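Local coordinates for uncharacterized protein YhfS (PDB 4J8L), which is of unknown function but carries pyridoxal 5'-phosphate covalently bound to a lysine and may act as a cysteine synthase-like enzyme, at residues L123-K127 / D155-L160. Residue numbers count along the deposited sequence, not the author numbering.
Sequences LSALK and DVLATL
Two neighbouring helices pack side by side here, on one face of the mixed sheet in the large domain of an aminotransferase-like, pyridoxal-phosphate-dependent fold. Helix 123-133 precedes strand 137-141 and helix 153-162 follows it, so the contact lies between successive helices of the α/β architecture. Both segments are regular α-helix, with i to i+4 bonds such as Lys-127 N to Leu-123 O (2.9 Å) and Leu-160 N to Val-156 O (3.1 Å). Their axes run nearly parallel, 27° apart (signed crossing angle -27°), and approach to 10.3 Å; the CA register pairs Leu-123 with Val-156 (7.0 Å) and Lys-127 with Thr-159 (6.7 Å). Leu-123 (m, t) and Leu-126 (t, p) point toward the second helix. Leu-123 CD2 reaches Val-156 CG2 at 4.1 Å and Thr-159 OG1 at 4.0 Å, while Leu-126 CD2 touches Val-156 CG1 (4.0 Å) and Thr-159 CG2 (3.9 Å). Deeper, Leu-126 and Leu-160 both rest on Leu-94 of strand 92-96. At the outer margin Lys-127 contributes CB, 4.1 Å from Thr-159 CG2, and its amine turns away to a salt bridge with Asp-131. Thr-159, in rotamer m, bonds OG1 to its own helix at Asp-155 O (3.0 Å), satisfying the hydroxyl and presenting its methyl. With no hydrogen bond crossing between the segments, the 266 Å² interface relies on van der Waals and hydrophobic packing.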
ATOM      1  N   LEU A 123      19.858 -12.151   0.744  1.00 35.07           N
ATOM      2  CA  LEU A 123      19.366 -13.042  -0.300  1.00 33.10           C
ATOM      3  C   LEU A 123      19.960 -14.446  -0.191  1.00 31.77           C
ATOM      4  O   LEU A 123      19.307 -15.430  -0.535  1.00 39.87           O
ATOM      5  CB  LEU A 123      19.629 -12.456  -1.689  1.00 33.98           C
ATOM      6  CG  LEU A 123      18.784 -11.239  -2.061  1.00 35.77           C
ATOM      7  CD1 LEU A 123      19.052 -10.817  -3.496  1.00 39.98           C
ATOM      8  CD2 LEU A 123      17.315 -11.554  -1.860  1.00 33.76           C
ATOM      9  N   SER A 124      21.196 -14.535   0.291  1.00 35.76           N
ATOM     10  CA  SER A 124      21.848 -15.827   0.465  1.00 40.23           C
ATOM     11  C   SER A 124      21.119 -16.663   1.512  1.00 41.31           C
ATOM     12  O   SER A 124      20.879 -17.857   1.311  1.00 39.66           O
ATOM     13  CB  SER A 124      23.312 -15.642   0.866  1.00 44.23           C
ATOM     14  OG  SER A 124      24.013 -14.898  -0.116  1.00 49.02           O
ATOM     15  N   ALA A 125      20.775 -16.031   2.631  1.00 40.24           N
ATOM     16  CA  ALA A 125      20.027 -16.700   3.689  1.00 39.66           C
ATOM     17  C   ALA A 125      18.622 -17.055   3.204  1.00 35.47           C
ATOM     18  O   ALA A 125      18.124 -18.150   3.473  1.00 36.36           O
ATOM     19  CB  ALA A 125      19.962 -15.827   4.933  1.00 40.01           C
ATOM     20  N   LEU A 126      17.995 -16.126   2.485  1.00 32.94           N
ATOM     21  CA  LEU A 126      16.683 -16.369   1.895  1.00 30.90           C
ATOM     22  C   LEU A 126      16.706 -17.650   1.065  1.00 34.53           C
ATOM     23  O   LEU A 126      15.863 -18.531   1.239  1.00 33.79           O
ATOM     24  CB  LEU A 126      16.257 -15.190   1.018  1.00 29.83           C
ATOM     25  CG  LEU A 126      14.991 -15.376   0.182  1.00 33.99           C
ATOM     26  CD1 LEU A 126      13.796 -15.647   1.078  1.00 37.77           C
ATOM     27  CD2 LEU A 126      14.732 -14.148  -0.695  1.00 35.07           C
ATOM     28  N   LYS A 127      17.689 -17.751   0.178  1.00 40.44           N
ATOM     29  CA  LYS A 127      17.808 -18.906  -0.703  1.00 38.93           C
ATOM     30  C   LYS A 127      18.060 -20.199   0.073  1.00 38.51           C
ATOM     31  O   LYS A 127      17.487 -21.242  -0.246  1.00 40.42           O
ATOM     32  CB  LYS A 127      18.894 -18.670  -1.757  1.00 39.75           C
ATOM     33  CG  LYS A 127      19.189 -19.877  -2.632  1.00 48.89           C
ATOM     34  CD  LYS A 127      20.153 -19.537  -3.758  1.00 51.72           C
ATOM     35  CE  LYS A 127      20.906 -20.779  -4.225  1.00 54.92           C
ATOM     36  NZ  LYS A 127      19.995 -21.922  -4.525  1.00 52.35           N
ATOM     37  N   ASP A 155      14.128  -8.562  -6.651  1.00 24.36           N
ATOM     38  CA  ASP A 155      15.186  -9.532  -6.388  1.00 27.13           C
ATOM     39  C   ASP A 155      14.739 -10.611  -5.409  1.00 29.99           C
ATOM     40  O   ASP A 155      15.096 -11.784  -5.555  1.00 26.43           O
ATOM     41  CB  ASP A 155      16.455  -8.836  -5.893  1.00 31.48           C
ATOM     42  CG  ASP A 155      17.059  -7.926  -6.944  1.00 34.76           C
ATOM     43  OD1 ASP A 155      16.697  -8.064  -8.134  1.00 37.78           O
ATOM     44  OD2 ASP A 155      17.892  -7.074  -6.585  1.00 36.40           O
ATOM     45  N   VAL A 156      13.951 -10.220  -4.415  1.00 26.29           N
ATOM     46  CA  VAL A 156      13.396 -11.192  -3.486  1.00 26.91           C
ATOM     47  C   VAL A 156      12.440 -12.116  -4.237  1.00 25.24           C
ATOM     48  O   VAL A 156      12.470 -13.341  -4.064  1.00 24.54           O
ATOM     49  CB  VAL A 156      12.661 -10.498  -2.327  1.00 27.64           C
ATOM     50  CG1 VAL A 156      11.878 -11.507  -1.502  1.00 24.28           C
ATOM     51  CG2 VAL A 156      13.658  -9.741  -1.454  1.00 24.03           C
ATOM     52  N   LEU A 157      11.602 -11.522  -5.087  1.00 22.02           N
ATOM     53  CA  LEU A 157      10.657 -12.289  -5.894  1.00 22.52           C
ATOM     54  C   LEU A 157      11.355 -13.238  -6.866  1.00 26.06           C
ATOM     55  O   LEU A 157      10.921 -14.377  -7.034  1.00 28.41           O
ATOM     56  CB  LEU A 157       9.700 -11.357  -6.647  1.00 21.02           C
ATOM     57  CG  LEU A 157       8.774 -10.553  -5.730  1.00 21.53           C
ATOM     58  CD1 LEU A 157       7.997  -9.513  -6.527  1.00 18.14           C
ATOM     59  CD2 LEU A 157       7.817 -11.472  -4.984  1.00 23.00           C
ATOM     60  N   ALA A 158      12.431 -12.770  -7.495  1.00 24.10           N
ATOM     61  CA  ALA A 158      13.193 -13.597  -8.422  1.00 28.73           C
ATOM     62  C   ALA A 158      13.764 -14.824  -7.719  1.00 31.18           C
ATOM     63  O   ALA A 158      13.736 -15.930  -8.257  1.00 30.00           O
ATOM     64  CB  ALA A 158      14.306 -12.788  -9.073  1.00 28.07           C
ATOM     65  N   THR A 159      14.271 -14.623  -6.507  1.00 29.63           N
ATOM     66  CA  THR A 159      14.822 -15.721  -5.726  1.00 29.11           C
ATOM     67  C   THR A 159      13.749 -16.761  -5.443  1.00 29.66           C
ATOM     68  O   THR A 159      13.982 -17.966  -5.586  1.00 33.83           O
ATOM     69  CB  THR A 159      15.428 -15.228  -4.397  1.00 28.61           C
ATOM     70  OG1 THR A 159      16.456 -14.269  -4.670  1.00 33.92           O
ATOM     71  CG2 THR A 159      16.034 -16.395  -3.619  1.00 31.86           C
ATOM     72  N   LEU A 160      12.570 -16.285  -5.056  1.00 27.51           N
ATOM     73  CA  LEU A 160      11.456 -17.159  -4.722  1.00 27.31           C
ATOM     74  C   LEU A 160      10.976 -17.930  -5.940  1.00 32.39           C
ATOM     75  O   LEU A 160      10.705 -19.130  -5.858  1.00 31.69           O
ATOM     76  CB  LEU A 160      10.310 -16.345  -4.126  1.00 24.39           C
ATOM     77  CG  LEU A 160      10.584 -15.775  -2.734  1.00 25.45           C
ATOM     78  CD1 LEU A 160       9.530 -14.736  -2.362  1.00 23.44           C
ATOM     79  CD2 LEU A 160      10.624 -16.897  -1.706  1.00 25.72           C
TER